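Side-chain contacts in alcohol dehydrogenase (Aeropyrum pernix, PDB 1H2B), which probably catalyses the zinc-dependent oxidation of alcohols to aldehydes or ketones, with NAD+ as the hydride acceptor: residues I102-V107 with V313-L318; R175-A180 with K207-A212; A232-D237 with M247-G252. All coordinates share one frame; numbering follows the deposited sequence.

In the fold
Followed from the N terminus, the chain passes through strand 100-103 of the mixed sheet, and interaction 1 joins that strand and the loop after it to helix 312-323, some two hundred residues later. Everything between, including the other two contacts, lies within that long excursion. Interaction 2 closes first, bringing the end of helix 197-209 against helix 166-181; interaction 3 follows in series, joining strand 234-237 at the edge of the parallel sheet to the end of helix 242-249. Interactions 1 and 2 meet through two salt bridges, Glu317 with Lys178 and Glu314 with Arg175. A weak, long ion pair between Lys207 and Asp233 links interactions 2 and 3.

Interaction 1. Residues I102-V107 with V313-L318; sequences ILHPAV and VELHEL
Leu315 is the one residue of helix 313-318 that reaches across, and its contact with His104 and Ile102 illustrates how a single apolar side chain can join a helix to a strand end. The contact is van der Waals in kind. The leucine has CG anti to the backbone N (chi1 -177°) and CD2 anti to CA, an extended shape that carries CD2 to the backbone of His104, 3.7 Å from CA. The same methyl lies 3.8 Å from His104 CB and meets the imidazole obliquely. CD1, the other branch, makes only a looser approach, 4.4 Å from Ile102 CD1. Ile171 of helix 166-181 touches both His104 and Leu315, while Ile149 of strand 148-150 adds to the cover of the leucine, so that the junction is buried.

Hydrogen bonds hold the histidine ring at both nitrogens, one from its own segment and one from the residues leading into helix 312-323. Ala106 N donates to His104 ND1 over 3.1 Å at an angle of 164°, the donor standing 23° out of the ring plane. NE2 gives its proton to the carbonyl oxygen of Gly310, just ahead of helix 312-323. With both nitrogens engaged, rotation of the ring is restrained, and Pro105 CD rests 3.4 Å above one face, toward the rim.

The site gives this modest contact its interest. The side chains of His104 and Val309, a residue of the NAD+ site, are about 5 Å apart, and bound octanoic acid is about 9 Å from the histidine side chain. The end of a strand of the GroES-like domain and the loop after it thus meet the helix that follows the last strand of the Rossmann sheet, beside the interdomain cleft characteristic of zinc-containing medium-chain alcohol dehydrogenases.

Interaction 2. Residues R175-A180 with K207-A212; sequences RAVKKA and KVMTPA
A turn about the CG-SD bond of Met209 (chi3 73°) folds its methyl CE onto Val177 and Lys178, after CG has been set anti to the carbonyl carbon. Val177 answers with CG1 anti to its own N (chi1 165°), which presents that methyl to the thioether. The result is a close apolar group: Val177 CG1 lies 3.7 Å from Met209 SD, and the same methyl is 3.9 Å from Met209 CB, so one valine methyl meets CB, SD and CE of the folded methionine. CE in turn rests 3.7 Å from Lys178 CG, touching the aliphatic base of a chain whose ammonium goes on to Glu317. Met209 and Lys178 are both modelled in two conformations, and these distances hold for one of them, which suggests that this side of the contact is not fixed in one conformation.

Helix 166-181, which carries the zinc ligand Asp168, leads into strand 189-193 of the Rossmann sheet. Helix 197-209, part of the Rossmann fold, follows the glycine-rich turn probably of the GxGxxG type and comes back to lie against it. On the sheet side, Val177 and Ala180 touch Met259 of strand 255-260, part of the parallel sheet that carries the cofactor.

Where helix 197-209 ends, Thr210 takes over. Its methyl CG2 approaches Val177 CG1 at 4.5 Å, while its hydroxyl is used for the backbone: OG1 is hydrogen-bonded to Leu206 O and accepts from Ala212 N at 3.1 Å, with an N-H...O angle of 162°, forming an ST turn. Past that turn, Pro211 packs on Met209 of a neighbouring subunit.

Interaction 3. Residues A232-D237 with M247-G252; sequences ADHVVD and MELTRG
His234 and Leu249 bring strand 234-237 and the end of helix 242-249 together with their CA atoms 8.4 Å apart, close enough for side chains but not for backbone bonds. The pairing lies in a beta-alpha-beta crossover of the Rossmann fold: the strand is outermost in the parallel sheet, and the helix leads on toward strand 255-260. Leu249 fills the gap with its two methyls, CG being turned anti to the carbonyl carbon (chi1 -72°). CD2 sits over one face of the His234 imidazole in a CH-pi contact, 3.8 Å from the ring centroid and shifted toward ND1. CD1 goes to the sheet, 3.8 Å from Val236 CG2, with Ile215 of strand 213-218 also touching the leucine. Replacing Leu249 by an alanine is likely to leave the imidazole face and the Val236 methyl without their partner, opening a gap between strand and helix. Directly after Leu249 the helix stops in a Schellman motif, with Arg251 in positive phi as the C-prime residue: Arg251 N reaches Glu248 O at 3.2 Å, and Gly252 N bonds to Met247 O at 2.8 Å.

Interaction 1. Residues I102-V107 with V313-L318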
loop_
_atom_site.group_PDB
_atom_site.type_symbol
_atom_site.label_atom_id
_atom_site.label_comp_id
_atom_site.label_asym_id
_atom_site.label_seq_id
_atom_site.Cartn_x
_atom_site.Cartn_y
_atom_site.Cartn_z
ATOM N N ILE B 102 19.738 14.760 19.083
ATOM C CA ILE B 102 19.927 14.901 17.649
ATOM C C ILE B 102 18.736 15.691 17.142
ATOM O O ILE B 102 17.619 15.572 17.639
ATOM C CB ILE B 102 20.079 13.518 16.931
ATOM C CG1 ILE B 102 20.293 13.718 15.394
ATOM C CG2 ILE B 102 18.824 12.602 17.160
ATOM C CD1 ILE B 102 20.818 12.399 14.759
ATOM N N LEU B 103 18.984 16.546 16.163
ATOM C CA LEU B 103 17.944 17.455 15.690
ATOM C C LEU B 103 17.406 17.128 14.332
ATOM O O LEU B 103 18.157 17.068 13.340
ATOM C CB LEU B 103 18.427 18.926 15.671
ATOM C CG LEU B 103 19.005 19.400 17.007
ATOM C CD1 LEU B 103 19.477 20.887 16.907
ATOM C CD2 LEU B 103 17.951 19.301 18.091
ATOM N N HIS B 104 16.082 16.961 14.243
ATOM C CA HIS B 104 15.443 16.938 12.934
ATOM C C HIS B 104 15.615 18.310 12.276
ATOM O O HIS B 104 15.517 19.331 12.950
ATOM C CB HIS B 104 13.955 16.660 13.092
ATOM C CG HIS B 104 13.273 16.393 11.793
ATOM N ND1 HIS B 104 12.907 17.404 10.932
ATOM C CD2 HIS B 104 12.994 15.231 11.164
ATOM C CE1 HIS B 104 12.410 16.877 9.817
ATOM N NE2 HIS B 104 12.447 15.553 9.942
ATOM N N PRO B 105 15.983 18.361 10.999
ATOM C CA PRO B 105 16.348 19.674 10.449
ATOM C C PRO B 105 15.207 20.646 10.247
ATOM O O PRO B 105 15.500 21.810 10.010
ATOM C CB PRO B 105 17.057 19.332 9.120
ATOM C CG PRO B 105 16.762 17.892 8.847
ATOM C CD PRO B 105 16.217 17.252 10.050
ATOM N N ALA B 106 13.949 20.214 10.286
ATOM C CA ALA B 106 12.795 21.102 10.097
ATOM C C ALA B 106 12.284 21.594 11.443
ATOM O O ALA B 106 12.249 20.838 12.414
ATOM C CB ALA B 106 11.663 20.334 9.420
ATOM N N VAL B 107 11.947 22.867 11.515
ATOM C CA VAL B 107 11.291 23.431 12.669
ATOM C C VAL B 107 9.844 23.686 12.237
ATOM O O VAL B 107 9.587 24.509 11.351
ATOM C CB VAL B 107 12.009 24.751 13.099
ATOM C CG1 VAL B 107 11.115 25.509 14.118
ATOM C CG2 VAL B 107 13.357 24.440 13.699
ATOM N N VAL B 313 9.163 10.655 12.643
ATOM C CA VAL B 313 9.122 9.221 12.957
ATOM C C VAL B 313 10.261 8.471 12.251
ATOM O O VAL B 313 10.914 7.598 12.837
ATOM C CB VAL B 313 7.733 8.621 12.667
ATOM C CG1 VAL B 313 7.761 7.094 12.655
ATOM C CG2 VAL B 313 6.727 9.163 13.716
ATOM N N GLU B 314 10.512 8.830 11.004
ATOM C CA GLU B 314 11.619 8.221 10.246
ATOM C C GLU B 314 12.977 8.507 10.913
ATOM O O GLU B 314 13.821 7.619 10.985
ATOM C CB GLU B 314 11.609 8.746 8.804
ATOM C CG GLU B 314 10.459 8.087 8.044
ATOM C CD GLU B 314 10.124 8.736 6.702
ATOM O OE1 GLU B 314 10.459 9.921 6.474
ATOM O OE2 GLU B 314 9.494 8.022 5.884
ATOM N N LEU B 315 13.189 9.727 11.437
ATOM C CA LEU B 315 14.455 9.998 12.136
ATOM C C LEU B 315 14.532 9.107 13.389
ATOM O O LEU B 315 15.597 8.545 13.676
ATOM C CB LEU B 315 14.576 11.481 12.546
ATOM C CG LEU B 315 15.913 11.822 13.211
ATOM C CD1 LEU B 315 17.172 11.473 12.411
ATOM C CD2 LEU B 315 15.790 13.315 13.577
ATOM N N HIS B 316 13.408 8.961 14.082
ATOM C CA HIS B 316 13.409 8.097 15.258
ATOM C C HIS B 316 13.756 6.659 14.908
ATOM O O HIS B 316 14.555 6.028 15.602
ATOM C CB HIS B 316 12.021 8.156 15.908
ATOM C CG HIS B 316 11.994 7.529 17.254
ATOM N ND1 HIS B 316 12.327 8.216 18.402
ATOM C CD2 HIS B 316 11.751 6.257 17.624
ATOM C CE1 HIS B 316 12.259 7.387 19.431
ATOM N NE2 HIS B 316 11.913 6.194 18.982
ATOM N N GLU B 317 13.141 6.112 13.845
ATOM C CA GLU B 317 13.491 4.766 13.399
ATOM C C GLU B 317 14.962 4.620 13.027
ATOM O O GLU B 317 15.610 3.630 13.329
ATOM C CB GLU B 317 12.645 4.392 12.181
ATOM C CG GLU B 317 11.167 4.255 12.591
ATOM C CD GLU B 317 10.205 4.082 11.442
ATOM O OE1 GLU B 317 10.632 3.969 10.280
ATOM O OE2 GLU B 317 8.990 4.051 11.704
ATOM N N LEU B 318 15.504 5.614 12.318
ATOM C CA LEU B 318 16.884 5.548 11.926
ATOM C C LEU B 318 17.832 5.607 13.131
ATOM O O LEU B 318 18.807 4.870 13.169
ATOM C CB LEU B 318 17.169 6.674 10.884
ATOM C CG LEU B 318 18.641 6.776 10.521
ATOM C CD1 LEU B 318 19.211 5.586 9.721
ATOM C CD2 LEU B 318 18.807 8.084 9.750
#

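Interaction 2. Residues R175-A180 with K207-A212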
loop_
_atom_site.group_PDB
_atom_site.type_symbol
_atom_site.label_atom_id
_atom_site.label_comp_id
_atom_site.label_asym_id
_atom_site.label_seq_id
_atom_site.Cartn_x
_atom_site.Cartn_y
_atom_site.Cartn_z
ATOM N N ARG B 175 14.452 7.589 4.338
ATOM C CA ARG B 175 13.167 7.767 3.655
ATOM C C ARG B 175 13.234 7.273 2.230
ATOM O O ARG B 175 12.299 6.609 1.740
ATOM C CB ARG B 175 12.710 9.221 3.682
ATOM C CG ARG B 175 11.326 9.424 3.043
ATOM C CD ARG B 175 10.910 10.856 3.230
ATOM N NE ARG B 175 9.648 11.264 2.628
ATOM C CZ ARG B 175 8.494 11.359 3.268
ATOM N NH1 ARG B 175 8.374 10.985 4.535
ATOM N NH2 ARG B 175 7.429 11.828 2.646
ATOM N N ALA B 176 14.342 7.559 1.539
ATOM C CA ALA B 176 14.460 7.105 0.170
ATOM C C ALA B 176 14.507 5.591 0.075
ATOM O O ALA B 176 13.947 5.020 -0.848
ATOM C CB ALA B 176 15.738 7.761 -0.463
ATOM N N VAL B 177 15.208 4.939 1.013
ATOM C CA VAL B 177 15.277 3.468 1.004
ATOM C C VAL B 177 13.916 2.878 1.346
ATOM O O VAL B 177 13.544 1.837 0.775
ATOM C CB VAL B 177 16.420 2.963 1.919
ATOM C CG1 VAL B 177 16.253 1.440 2.189
ATOM C CG2 VAL B 177 17.803 3.288 1.264
ATOM N N LYS B 178 13.177 3.500 2.260
ATOM C CA LYS B 178 11.764 3.077 2.489
ATOM C C LYS B 178 10.973 3.112 1.212
ATOM O O LYS B 178 10.239 2.147 0.902
ATOM C CB LYS B 178 11.090 3.962 3.524
ATOM C CG LYS B 178 11.668 3.802 4.900
ATOM C CD LYS B 178 10.676 4.294 5.956
ATOM C CE LYS B 178 10.512 3.274 7.049
ATOM N NZ LYS B 178 9.295 3.398 7.935
ATOM N N LYS B 179 11.092 4.190 0.427
ATOM C CA LYS B 179 10.420 4.224 -0.868
ATOM C C LYS B 179 10.871 3.048 -1.750
ATOM O O LYS B 179 10.047 2.310 -2.302
ATOM C CB LYS B 179 10.701 5.539 -1.627
ATOM C CG LYS B 179 10.052 6.786 -1.043
ATOM C CD LYS B 179 10.397 7.921 -1.983
ATOM C CE LYS B 179 9.558 9.146 -1.696
ATOM N NZ LYS B 179 9.794 9.632 -0.332
ATOM N N ALA B 180 12.176 2.813 -1.816
ATOM C CA ALA B 180 12.733 1.751 -2.650
ATOM C C ALA B 180 12.182 0.394 -2.253
ATOM O O ALA B 180 11.880 -0.416 -3.143
ATOM C CB ALA B 180 14.265 1.746 -2.557
ATOM N N LYS B 207 20.937 -2.928 2.524
ATOM C CA LYS B 207 21.186 -4.292 3.027
ATOM C C LYS B 207 20.371 -4.710 4.253
ATOM O O LYS B 207 20.090 -5.907 4.443
ATOM C CB LYS B 207 22.686 -4.461 3.328
ATOM C CG LYS B 207 23.597 -4.344 2.107
ATOM C CD LYS B 207 23.328 -5.399 1.032
ATOM C CE LYS B 207 23.573 -6.805 1.565
ATOM N NZ LYS B 207 23.599 -7.795 0.459
ATOM N N VAL B 208 20.071 -3.749 5.117
ATOM C CA VAL B 208 19.323 -3.935 6.334
ATOM C C VAL B 208 17.828 -4.020 6.034
ATOM O O VAL B 208 17.094 -4.797 6.690
ATOM C CB VAL B 208 19.570 -2.701 7.305
ATOM C CG1 VAL B 208 18.583 -2.714 8.456
ATOM C CG2 VAL B 208 21.000 -2.716 7.783
ATOM N N MET B 209 17.374 -3.214 5.056
ATOM C CA MET B 209 15.953 -2.959 4.894
ATOM C C MET B 209 15.305 -3.699 3.712
ATOM O O MET B 209 14.068 -3.735 3.599
ATOM C CB MET B 209 15.677 -1.476 4.789
ATOM C CG MET B 209 15.793 -0.831 6.133
ATOM S SD MET B 209 15.960 0.853 5.848
ATOM C CE MET B 209 14.277 1.194 5.347
ATOM N N THR B 210 16.130 -4.278 2.843
ATOM C CA THR B 210 15.621 -5.031 1.699
ATOM C C THR B 210 16.445 -6.274 1.474
ATOM O O THR B 210 17.578 -6.360 1.953
ATOM C CB THR B 210 15.685 -4.204 0.402
ATOM O OG1 THR B 210 16.983 -4.254 -0.198
ATOM C CG2 THR B 210 15.398 -2.680 0.624
ATOM N N PRO B 211 15.888 -7.218 0.734
ATOM C CA PRO B 211 16.665 -8.360 0.260
ATOM C C PRO B 211 17.234 -8.189 -1.152
ATOM O O PRO B 211 17.671 -9.179 -1.770
ATOM C CB PRO B 211 15.612 -9.470 0.282
ATOM C CG PRO B 211 14.413 -8.771 -0.256
ATOM C CD PRO B 211 14.455 -7.386 0.414
ATOM N N ALA B 212 17.282 -6.964 -1.677
ATOM C CA ALA B 212 17.723 -6.771 -3.033
ATOM C C ALA B 212 19.221 -6.912 -3.203
ATOM O O ALA B 212 19.978 -6.767 -2.225
ATOM C CB ALA B 212 17.281 -5.404 -3.534
#

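Interaction 3. Residues A232-D237 with M247-G252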
loop_
_atom_site.group_PDB
_atom_site.type_symbol
_atom_site.label_atom_id
_atom_site.label_comp_id
_atom_site.label_asym_id
_atom_site.label_seq_id
_atom_site.Cartn_x
_atom_site.Cartn_y
_atom_site.Cartn_z
ATOM N N ALA B 232 27.909 -3.771 -0.575
ATOM C CA ALA B 232 27.407 -3.799 -1.945
ATOM C C ALA B 232 27.768 -5.133 -2.581
ATOM O O ALA B 232 28.904 -5.633 -2.397
ATOM C CB ALA B 232 27.997 -2.641 -2.813
ATOM N N ASP B 233 26.842 -5.692 -3.355
ATOM C CA ASP B 233 27.076 -6.953 -4.032
ATOM C C ASP B 233 27.987 -6.781 -5.238
ATOM O O ASP B 233 28.753 -7.691 -5.602
ATOM C CB ASP B 233 25.742 -7.587 -4.415
ATOM C CG ASP B 233 24.942 -7.917 -3.204
ATOM O OD1 ASP B 233 23.950 -7.230 -2.869
ATOM O OD2 ASP B 233 25.332 -8.839 -2.433
ATOM N N HIS B 234 27.886 -5.614 -5.873
ATOM C CA HIS B 234 28.661 -5.305 -7.057
ATOM C C HIS B 234 28.935 -3.820 -6.990
ATOM O O HIS B 234 28.109 -3.042 -6.476
ATOM C CB HIS B 234 27.899 -5.593 -8.363
ATOM C CG HIS B 234 27.555 -7.024 -8.559
ATOM N ND1 HIS B 234 28.462 -7.958 -9.014
ATOM C CD2 HIS B 234 26.398 -7.695 -8.338
ATOM C CE1 HIS B 234 27.890 -9.145 -9.049
ATOM N NE2 HIS B 234 26.633 -9.011 -8.653
ATOM N N VAL B 235 30.111 -3.419 -7.472
ATOM C CA VAL B 235 30.352 -1.981 -7.633
ATOM C C VAL B 235 30.706 -1.682 -9.059
ATOM O O VAL B 235 31.288 -2.527 -9.767
ATOM C CB VAL B 235 31.433 -1.439 -6.663
ATOM C CG1 VAL B 235 31.013 -1.715 -5.230
ATOM C CG2 VAL B 235 32.830 -2.044 -6.963
ATOM N N VAL B 236 30.413 -0.447 -9.467
ATOM C CA VAL B 236 30.601 -0.041 -10.848
ATOM C C VAL B 236 31.220 1.352 -10.882
ATOM O O VAL B 236 30.742 2.293 -10.225
ATOM C CB VAL B 236 29.238 -0.018 -11.583
ATOM C CG1 VAL B 236 29.319 0.820 -12.905
ATOM C CG2 VAL B 236 28.723 -1.400 -11.802
ATOM N N ASP B 237 32.318 1.487 -11.654
ATOM C CA ASP B 237 32.948 2.791 -11.861
ATOM C C ASP B 237 32.198 3.487 -12.978
ATOM O O ASP B 237 32.218 3.040 -14.135
ATOM C CB ASP B 237 34.384 2.533 -12.315
ATOM C CG ASP B 237 35.175 3.800 -12.504
ATOM O OD1 ASP B 237 34.593 4.907 -12.651
ATOM O OD2 ASP B 237 36.422 3.745 -12.542
ATOM N N MET B 247 23.617 -2.938 -17.335
ATOM C CA MET B 247 22.901 -3.860 -18.222
ATOM C C MET B 247 23.547 -5.251 -18.277
ATOM O O MET B 247 22.842 -6.268 -18.200
ATOM C CB MET B 247 22.654 -3.235 -19.591
ATOM C CG MET B 247 21.635 -2.080 -19.522
ATOM S SD MET B 247 20.050 -2.675 -18.932
ATOM C CE MET B 247 19.013 -1.161 -18.979
ATOM N N GLU B 248 24.875 -5.314 -18.329
ATOM C CA GLU B 248 25.556 -6.622 -18.219
ATOM C C GLU B 248 25.307 -7.328 -16.877
ATOM O O GLU B 248 25.036 -8.526 -16.860
ATOM C CB GLU B 248 27.052 -6.460 -18.527
ATOM C CG GLU B 248 27.334 -6.189 -20.004
ATOM C CD GLU B 248 28.811 -5.907 -20.303
ATOM O OE1 GLU B 248 29.674 -6.240 -19.449
ATOM O OE2 GLU B 248 29.118 -5.349 -21.391
ATOM N N LEU B 249 25.358 -6.600 -15.759
ATOM C CA LEU B 249 25.116 -7.210 -14.457
ATOM C C LEU B 249 23.715 -7.783 -14.322
ATOM O O LEU B 249 23.488 -8.751 -13.581
ATOM C CB LEU B 249 25.326 -6.212 -13.323
ATOM C CG LEU B 249 26.798 -5.872 -13.083
ATOM C CD1 LEU B 249 26.922 -4.668 -12.226
ATOM C CD2 LEU B 249 27.470 -7.072 -12.388
ATOM N N THR B 250 22.770 -7.164 -15.028
ATOM C CA THR B 250 21.386 -7.549 -14.872
ATOM C C THR B 250 20.888 -8.330 -16.052
ATOM O O THR B 250 19.670 -8.487 -16.210
ATOM C CB THR B 250 20.502 -6.297 -14.667
ATOM O OG1 THR B 250 20.679 -5.419 -15.788
ATOM C CG2 THR B 250 20.906 -5.504 -13.427
ATOM N N ARG B 251 21.806 -8.798 -16.906
ATOM C CA ARG B 251 21.472 -9.622 -18.070
ATOM C C ARG B 251 20.443 -8.934 -18.979
ATOM O O ARG B 251 19.547 -9.575 -19.558
ATOM C CB ARG B 251 21.013 -11.033 -17.647
ATOM C CG ARG B 251 22.087 -11.820 -16.928
ATOM C CD ARG B 251 21.631 -13.197 -16.444
ATOM N NE ARG B 251 22.745 -14.147 -16.411
ATOM C CZ ARG B 251 23.539 -14.359 -15.358
ATOM N NH1 ARG B 251 23.356 -13.688 -14.220
ATOM N NH2 ARG B 251 24.523 -15.248 -15.447
ATOM N N GLY B 252 20.584 -7.610 -19.063
ATOM C CA GLY B 252 19.837 -6.752 -19.969
ATOM C C GLY B 252 18.480 -6.343 -19.437
ATOM O O GLY B 252 17.710 -5.678 -20.159
#